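Local atomic coordinates of phosphonomutase (Burkholderia cenocepacia J2315, PDB entry 4MG4), a protein that belongs to the phosphonomutase family and folds as a TIM barrel, a closed ring of eight parallel strands surrounded by helices. Residues R183-A188 and A212-V217; T161-K166 and L177-A182. All blocks are in the same frame, centred on the assembly; numbering follows the deposited sequence.

Contact 1 of 2, residues R183-A188 and A212-V217; sequences RARAYA and ASPLPV
The ring of Pro-214 packs on one turn of helix with its outer carbons. Its CD meets the methyl of Ala-184, CB, at 3.9 Å, while CG is 3.6 Å from the carbonyl oxygen Ala-184 O and 3.9 Å from Ala-188 CB. Ala-188 sits one turn beyond Ala-184, and its methyl is also met by the branch of Leu-215: CG, CD1 and CD2 each lie 3.9 Å from Ala-188 CB. Leu-215 CG is anti to the carbonyl carbon, beside the backbone N (chi1 -65°), which sets CG against the Ala-188 methyl. No direct hydrogen bond crosses. At the edge, a water accepts from Arg-185 NH1 (3.0 Å), in the guanidinium plane, and donates to Ala-212 O (2.9 Å). In the TIM barrel this is where the connection from helix 203-212 into strand 217-220 passes the neighbouring helix 174-190. The turn carrying Pro-214 is closed by its flanks: Ser-213 OG donates to a lone pair of Leu-215 O at 2.7 Å. Behind the contact, on the side of the helix turned to helix 134-150, Arg-183 NH1 hydrogen-bonds Tyr-187 OH at 2.9 Å, which also bonds Asp-123. Ala-184 and Ser-213 both touch Leu-195 of strand 194-196.

Contact 2 of 2, residues T161-K166 and L177-A182; sequences TDVFFK and LDATLA
Thr-180 turns its hydroxyl oxygen, OG1, into the notch between Val-163 and Phe-164. The contacts it makes there are with carbon: Val-163 CG1 at 3.3 Å, and Phe-164 CE2, also at 3.3 Å, approached obliquely to the ring. Its hydrogen bond runs back along its own helix to Leu-176 O, so this buried polar atom is satisfied even where it meets apolar groups. OG1 stands anti to the carbonyl carbon, beside the backbone N (chi1 -62°), and CG2 is anti to the backbone N, where it meets Thr-161 CG2 at 3.9 Å. With Thr-161 OG1 anti to the backbone N (chi1 -175°) and hydrogen-bonded to Asp-123 OD2, its CG2 falls between the backbone N and the carbonyl carbon and faces Thr-180. The Phe-164 side chain crosses that of Thr-180 at about a right angle and reaches on to the preceding turn of the helix, its CZ coming within 3.5 Å of the backbone Leu-177 N and 4.2 Å of Leu-177 CB. Val-163 CG1 also reaches Ala-179 CB, at 4.3 Å. Around these groups, His-172 meets the Phe-164 ring edge-to-face, and Leu-205 of helix 203-212 also packs against it. The loop is itself tightly turned: Lys-166 N bonds Asp-162 O at 3.0 Å, residues 163-166 have helical backbone angles, and Asp-162 N bonds Asp-123 OD1. Here the chain leaving the C-terminal end of strand 156-160 folds back on the early turns of helix 174-190, the helix it leads into, within one beta-alpha unit of the eight-stranded TIM barrel.

Contacts 1 and 2 share helix 174-190, contact 2 using its earlier turns and contact 1 the later ones, with centres 11 Å apart. They touch directly: Arg-183 CD lies 3.5 Å from Thr-161 OG1 and 3.7 Å from Val-163 CG2, and Ala-212 CB is 3.7 Å from Leu-181 CD2. Ser-213 N lies 3.8 Å from that same Leu-181 CD2. The loop of contact 2 leaves the C-terminal end of a barrel strand, the end where TIM-barrel enzymes carry their active sites, whereas the loop of contact 1 enters a strand at its N-terminal end. The helix thus meets connections from both ends of the barrel.

Contact 1 of 2, residues R183-A188 and A212-V217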
ATOM      1  N   ARG A 183      28.254  17.291  14.537  1.00 10.81           N
ATOM      2  CA  ARG A 183      27.912  16.481  13.354  1.00 11.26           C
ATOM      3  C   ARG A 183      27.357  17.340  12.237  1.00 10.42           C
ATOM      4  O   ARG A 183      27.764  17.183  11.072  1.00 10.07           O
ATOM      5  CB  ARG A 183      26.986  15.339  13.722  1.00 11.81           C
ATOM      6  CG  ARG A 183      27.721  14.231  14.398  1.00 12.93           C
ATOM      7  CD  ARG A 183      26.799  13.101  14.842  1.00 13.24           C
ATOM      8  NE  ARG A 183      27.569  12.088  15.585  1.00 14.14           N
ATOM      9  CZ  ARG A 183      28.210  11.046  15.054  1.00 15.31           C
ATOM     10  NH1 ARG A 183      28.195  10.786  13.773  1.00 14.62           N
ATOM     11  NH2 ARG A 183      28.871  10.207  15.867  1.00 17.04           N
ATOM     12  N   ALA A 184      26.467  18.268  12.581  1.00  9.76           N
ATOM     13  CA  ALA A 184      25.865  19.149  11.582  1.00  9.57           C
ATOM     14  C   ALA A 184      26.915  19.962  10.827  1.00  9.46           C
ATOM     15  O   ALA A 184      26.859  20.083   9.593  1.00  9.04           O
ATOM     16  CB  ALA A 184      24.867  20.065  12.242  1.00  9.51           C
ATOM     17  N   ARG A 185      27.902  20.473  11.548  1.00  9.72           N
ATOM     18  CA  ARG A 185      28.980  21.212  10.881  1.00 10.14           C
ATOM     19  C   ARG A 185      29.801  20.331   9.933  1.00 10.02           C
ATOM     20  O   ARG A 185      30.151  20.760   8.814  1.00 10.09           O
ATOM     21  CB  ARG A 185      29.869  21.923  11.907  1.00 11.08           C
ATOM     22  CG  ARG A 185      29.201  23.069  12.643  1.00 12.26           C
ATOM     23  CD  ARG A 185      30.174  23.866  13.500  1.00 13.30           C
ATOM     24  NE  ARG A 185      30.740  23.102  14.584  1.00 14.37           N
ATOM     25  CZ  ARG A 185      30.202  22.929  15.788  1.00 15.18           C
ATOM     26  NH1 ARG A 185      29.076  23.528  16.135  1.00 16.27           N
ATOM     27  NH2 ARG A 185      30.844  22.188  16.684  1.00 16.73           N
ATOM     28  N   ALA A 186      30.117  19.132  10.358  1.00  9.50           N
ATOM     29  CA  ALA A 186      30.865  18.204   9.508  1.00  9.37           C
ATOM     30  C   ALA A 186      30.036  17.819   8.280  1.00  9.21           C
ATOM     31  O   ALA A 186      30.549  17.740   7.174  1.00  9.26           O
ATOM     32  CB  ALA A 186      31.266  16.953  10.285  1.00  9.91           C
ATOM     33  N   TYR A 187      28.756  17.538   8.512  1.00  9.29           N
ATOM     34  CA  TYR A 187      27.885  17.138   7.416  1.00  9.25           C
ATOM     35  C   TYR A 187      27.632  18.264   6.411  1.00  9.07           C
ATOM     36  O   TYR A 187      27.653  18.019   5.203  1.00  9.03           O
ATOM     37  CB  TYR A 187      26.540  16.585   7.952  1.00  9.45           C
ATOM     38  CG  TYR A 187      26.669  15.392   8.853  1.00  9.77           C
ATOM     39  CD1 TYR A 187      27.855  14.720   9.045  1.00 10.24           C
ATOM     40  CD2 TYR A 187      25.555  14.899   9.528  1.00  9.65           C
ATOM     41  CE1 TYR A 187      27.950  13.632   9.932  1.00 11.33           C
ATOM     42  CE2 TYR A 187      25.634  13.839  10.386  1.00 10.41           C
ATOM     43  CZ  TYR A 187      26.836  13.170  10.594  1.00 10.72           C
ATOM     44  OH  TYR A 187      26.906  12.106  11.490  1.00 11.47           O
ATOM     45  N   ALA A 188      27.454  19.489   6.887  1.00  8.58           N
ATOM     46  CA  ALA A 188      27.385  20.639   6.006  1.00  8.98           C
ATOM     47  C   ALA A 188      28.658  20.821   5.164  1.00  9.48           C
ATOM     48  O   ALA A 188      28.589  21.030   3.983  1.00  9.45           O
ATOM     49  CB  ALA A 188      27.143  21.878   6.814  1.00  8.90           C
ATOM     50  N   ALA A 212      21.959  27.813  15.929  1.00 13.96           N
ATOM     51  CA  ALA A 212      23.347  27.453  15.655  1.00 13.77           C
ATOM     52  C   ALA A 212      23.574  26.598  14.425  1.00 13.18           C
ATOM     53  O   ALA A 212      24.718  26.504  13.965  1.00 14.79           O
ATOM     54  CB  ALA A 212      23.958  26.754  16.875  1.00 14.28           C
ATOM     55  N   SER A 213      22.533  25.980  13.877  1.00 12.38           N
ATOM     56  CA  SER A 213      22.743  25.014  12.785  1.00 11.77           C
ATOM     57  C   SER A 213      23.200  25.663  11.560  1.00 12.31           C
ATOM     58  O   SER A 213      22.631  26.713  11.135  1.00 12.23           O
ATOM     59  CB  SER A 213      21.439  24.266  12.456  1.00 12.08           C
ATOM     60  OG  SER A 213      21.627  23.396  11.367  1.00 11.83           O
ATOM     61  N   PRO A 214      24.193  25.036  10.872  1.00 13.04           N
ATOM     62  CA  PRO A 214      24.620  25.555   9.610  1.00 14.42           C
ATOM     63  C   PRO A 214      23.638  25.259   8.467  1.00 13.76           C
ATOM     64  O   PRO A 214      23.817  25.767   7.382  1.00 15.14           O
ATOM     65  CB  PRO A 214      25.945  24.807   9.358  1.00 14.76           C
ATOM     66  CG  PRO A 214      25.802  23.533  10.111  1.00 14.49           C
ATOM     67  CD  PRO A 214      24.989  23.867  11.316  1.00 14.11           C
ATOM     68  N   LEU A 215      22.602  24.454   8.739  1.00 11.52           N
ATOM     69  CA  LEU A 215      21.691  23.993   7.713  1.00 11.91           C
ATOM     70  C   LEU A 215      20.242  24.137   8.167  1.00 10.85           C
ATOM     71  O   LEU A 215      19.974  24.030   9.366  1.00 10.67           O
ATOM     72  CB  LEU A 215      21.943  22.514   7.480  1.00 12.29           C
ATOM     73  CG  LEU A 215      23.304  22.171   6.902  1.00 13.53           C
ATOM     74  CD1 LEU A 215      23.441  20.665   6.881  1.00 14.40           C
ATOM     75  CD2 LEU A 215      23.534  22.785   5.507  1.00 13.43           C
ATOM     76  N   PRO A 216      19.302  24.235   7.221  1.00 10.33           N
ATOM     77  CA  PRO A 216      17.878  24.192   7.594  1.00 10.07           C
ATOM     78  C   PRO A 216      17.512  22.970   8.394  1.00  9.34           C
ATOM     79  O   PRO A 216      17.916  21.851   8.025  1.00  9.21           O
ATOM     80  CB  PRO A 216      17.114  24.149   6.287  1.00 10.49           C
ATOM     81  CG  PRO A 216      18.148  24.101   5.232  1.00 11.81           C
ATOM     82  CD  PRO A 216      19.485  24.419   5.773  1.00 10.56           C
ATOM     83  N   VAL A 217      16.796  23.186   9.480  1.00  9.24           N
ATOM     84  CA  VAL A 217      16.522  22.110  10.426  1.00  9.18           C
ATOM     85  C   VAL A 217      15.183  21.451  10.195  1.00  9.03           C
ATOM     86  O   VAL A 217      14.120  22.105  10.080  1.00  8.75           O
ATOM     87  CB  VAL A 217      16.595  22.643  11.862  1.00  9.13           C
ATOM     88  CG1 VAL A 217      16.202  21.630  12.907  1.00  9.23           C
ATOM     89  CG2 VAL A 217      18.011  23.128  12.172  1.00  9.52           C
TER
HETATM   90  O   HOH W   1      27.363  25.540  14.686  1.00 30.28           O

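Contact 2 of 2, residues T161-K166 and L177-A182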
ATOM      1  N   THR A 161      20.772  12.745  11.571  1.00 10.30           N
ATOM      2  CA  THR A 161      21.646  12.317  12.665  1.00 10.78           C
ATOM      3  C   THR A 161      20.813  11.678  13.750  1.00 12.05           C
ATOM      4  O   THR A 161      19.735  12.188  14.090  1.00 12.37           O
ATOM      5  CB  THR A 161      22.550  13.428  13.249  1.00 10.71           C
ATOM      6  OG1 THR A 161      23.409  12.836  14.217  1.00 10.99           O
ATOM      7  CG2 THR A 161      21.801  14.576  13.871  1.00 10.70           C
ATOM      8  N   ASP A 162      21.283  10.536  14.244  1.00 12.07           N
ATOM      9  CA  ASP A 162      20.556   9.815  15.280  1.00 13.08           C
ATOM     10  C   ASP A 162      20.990  10.104  16.707  1.00 13.65           C
ATOM     11  O   ASP A 162      20.604   9.360  17.609  1.00 15.30           O
ATOM     12  CB  ASP A 162      20.597   8.342  14.961  1.00 14.45           C
ATOM     13  CG  ASP A 162      19.658   7.957  13.836  1.00 15.21           C
ATOM     14  OD1 ASP A 162      18.706   8.687  13.502  1.00 17.06           O
ATOM     15  OD2 ASP A 162      19.861   6.869  13.275  1.00 20.49           O
ATOM     16  N   VAL A 163      21.738  11.178  16.945  1.00 13.02           N
ATOM     17  CA  VAL A 163      22.224  11.500  18.300  1.00 13.42           C
ATOM     18  C   VAL A 163      21.095  11.477  19.300  1.00 14.85           C
ATOM     19  O   VAL A 163      21.236  10.875  20.391  1.00 15.07           O
ATOM     20  CB  VAL A 163      22.958  12.859  18.346  1.00 13.42           C
ATOM     21  CG1 VAL A 163      23.282  13.295  19.791  1.00 13.48           C
ATOM     22  CG2 VAL A 163      24.239  12.757  17.558  1.00 13.59           C
ATOM     23  N   PHE A 164      20.004  12.178  18.998  1.00 14.21           N
ATOM     24  CA  PHE A 164      18.898  12.278  19.969  1.00 14.92           C
ATOM     25  C   PHE A 164      18.011  11.057  19.875  1.00 16.46           C
ATOM     26  O   PHE A 164      17.459  10.611  20.875  1.00 16.43           O
ATOM     27  CB  PHE A 164      18.080  13.579  19.765  1.00 14.71           C
ATOM     28  CG  PHE A 164      18.699  14.793  20.386  1.00 15.01           C
ATOM     29  CD1 PHE A 164      18.548  15.077  21.718  1.00 15.92           C
ATOM     30  CD2 PHE A 164      19.426  15.636  19.652  1.00 14.87           C
ATOM     31  CE1 PHE A 164      19.137  16.208  22.264  1.00 15.50           C
ATOM     32  CE2 PHE A 164      19.986  16.808  20.168  1.00 15.37           C
ATOM     33  CZ  PHE A 164      19.847  17.074  21.497  1.00 15.36           C
ATOM     34  N   PHE A 165      17.883  10.506  18.676  1.00 15.41           N
ATOM     35  CA  PHE A 165      16.945   9.453  18.350  1.00 16.46           C
ATOM     36  C   PHE A 165      17.284   8.190  19.167  1.00 17.32           C
ATOM     37  O   PHE A 165      16.374   7.501  19.670  1.00 18.22           O
ATOM     38  CB  PHE A 165      17.035   9.124  16.842  1.00 17.21           C
ATOM     39  CG  PHE A 165      16.045   8.061  16.409  1.00 19.18           C
ATOM     40  CD1 PHE A 165      14.706   8.383  16.383  1.00 20.24           C
ATOM     41  CD2 PHE A 165      16.466   6.794  16.042  1.00 21.89           C
ATOM     42  CE1 PHE A 165      13.772   7.433  16.020  1.00 22.71           C
ATOM     43  CE2 PHE A 165      15.527   5.828  15.680  1.00 23.27           C
ATOM     44  CZ  PHE A 165      14.191   6.167  15.667  1.00 21.36           C
ATOM     45  N   LYS A 166      18.580   7.955  19.372  1.00 18.01           N
ATOM     46  CA  LYS A 166      19.072   6.749  20.060  1.00 21.28           C
ATOM     47  C   LYS A 166      19.171   6.960  21.587  1.00 22.00           C
ATOM     48  O   LYS A 166      19.412   5.987  22.327  1.00 23.44           O
ATOM     49  CB  LYS A 166      20.425   6.373  19.480  1.00 24.84           C
ATOM     50  CG  LYS A 166      20.926   4.960  19.690  1.00 32.10           C
ATOM     51  CD  LYS A 166      22.244   4.801  18.933  1.00 37.70           C
ATOM     52  CE  LYS A 166      23.336   5.700  19.500  1.00 38.71           C
ATOM     53  NZ  LYS A 166      23.723   5.276  20.871  1.00 40.78           N
ATOM     54  N   LEU A 177      23.103  18.160  22.398  1.00 14.02           N
ATOM     55  CA  LEU A 177      22.913  19.212  21.395  1.00 14.62           C
ATOM     56  C   LEU A 177      24.281  19.594  20.789  1.00 14.42           C
ATOM     57  O   LEU A 177      24.438  19.777  19.588  1.00 13.72           O
ATOM     58  CB  LEU A 177      22.253  20.456  22.031  1.00 16.36           C
ATOM     59  CG  LEU A 177      22.322  21.726  21.165  1.00 19.67           C
ATOM     60  CD1 LEU A 177      21.445  21.510  19.971  1.00 19.81           C
ATOM     61  CD2 LEU A 177      21.866  22.943  21.989  1.00 21.96           C
ATOM     62  N   ASP A 178      25.312  19.696  21.635  1.00 14.63           N
ATOM     63  CA  ASP A 178      26.618  20.044  21.127  1.00 15.37           C
ATOM     64  C   ASP A 178      27.153  18.970  20.186  1.00 14.03           C
ATOM     65  O   ASP A 178      27.786  19.304  19.168  1.00 14.76           O
ATOM     66  CB  ASP A 178      27.596  20.293  22.283  1.00 17.20           C
ATOM     67  CG  ASP A 178      27.284  21.570  23.023  1.00 19.53           C
ATOM     68  OD1 ASP A 178      26.609  22.470  22.475  1.00 21.94           O
ATOM     69  OD2 ASP A 178      27.769  21.667  24.191  1.00 24.97           O
ATOM     70  N   ALA A 179      26.911  17.705  20.504  1.00 13.21           N
ATOM     71  CA  ALA A 179      27.351  16.606  19.631  1.00 13.82           C
ATOM     72  C   ALA A 179      26.609  16.661  18.303  1.00 12.97           C
ATOM     73  O   ALA A 179      27.177  16.371  17.243  1.00 13.63           O
ATOM     74  CB  ALA A 179      27.102  15.274  20.276  1.00 13.82           C
ATOM     75  N   THR A 180      25.318  16.974  18.396  1.00 12.33           N
ATOM     76  CA  THR A 180      24.472  17.127  17.211  1.00 11.42           C
ATOM     77  C   THR A 180      25.009  18.254  16.311  1.00 11.12           C
ATOM     78  O   THR A 180      25.156  18.056  15.078  1.00 10.47           O
ATOM     79  CB  THR A 180      23.002  17.337  17.603  1.00 11.18           C
ATOM     80  OG1 THR A 180      22.583  16.173  18.306  1.00 11.22           O
ATOM     81  CG2 THR A 180      22.122  17.584  16.369  1.00 10.98           C
ATOM     82  N   LEU A 181      25.313  19.400  16.891  1.00 10.63           N
ATOM     83  CA  LEU A 181      25.864  20.532  16.145  1.00 10.76           C
ATOM     84  C   LEU A 181      27.263  20.231  15.541  1.00 10.73           C
ATOM     85  O   LEU A 181      27.531  20.644  14.425  1.00 10.80           O
ATOM     86  CB  LEU A 181      25.896  21.806  17.016  1.00 11.53           C
ATOM     87  CG  LEU A 181      24.513  22.440  17.215  1.00 11.77           C
ATOM     88  CD1 LEU A 181      24.613  23.398  18.383  1.00 12.69           C
ATOM     89  CD2 LEU A 181      23.969  23.132  15.982  1.00 12.23           C
ATOM     90  N   ALA A 182      28.113  19.498  16.241  1.00 11.11           N
ATOM     91  CA  ALA A 182      29.416  19.116  15.677  1.00 11.23           C
ATOM     92  C   ALA A 182      29.214  18.226  14.443  1.00 10.93           C
ATOM     93  O   ALA A 182      29.899  18.374  13.441  1.00 10.84           O
ATOM     94  CB  ALA A 182      30.283  18.417  16.700  1.00 11.32           C
TER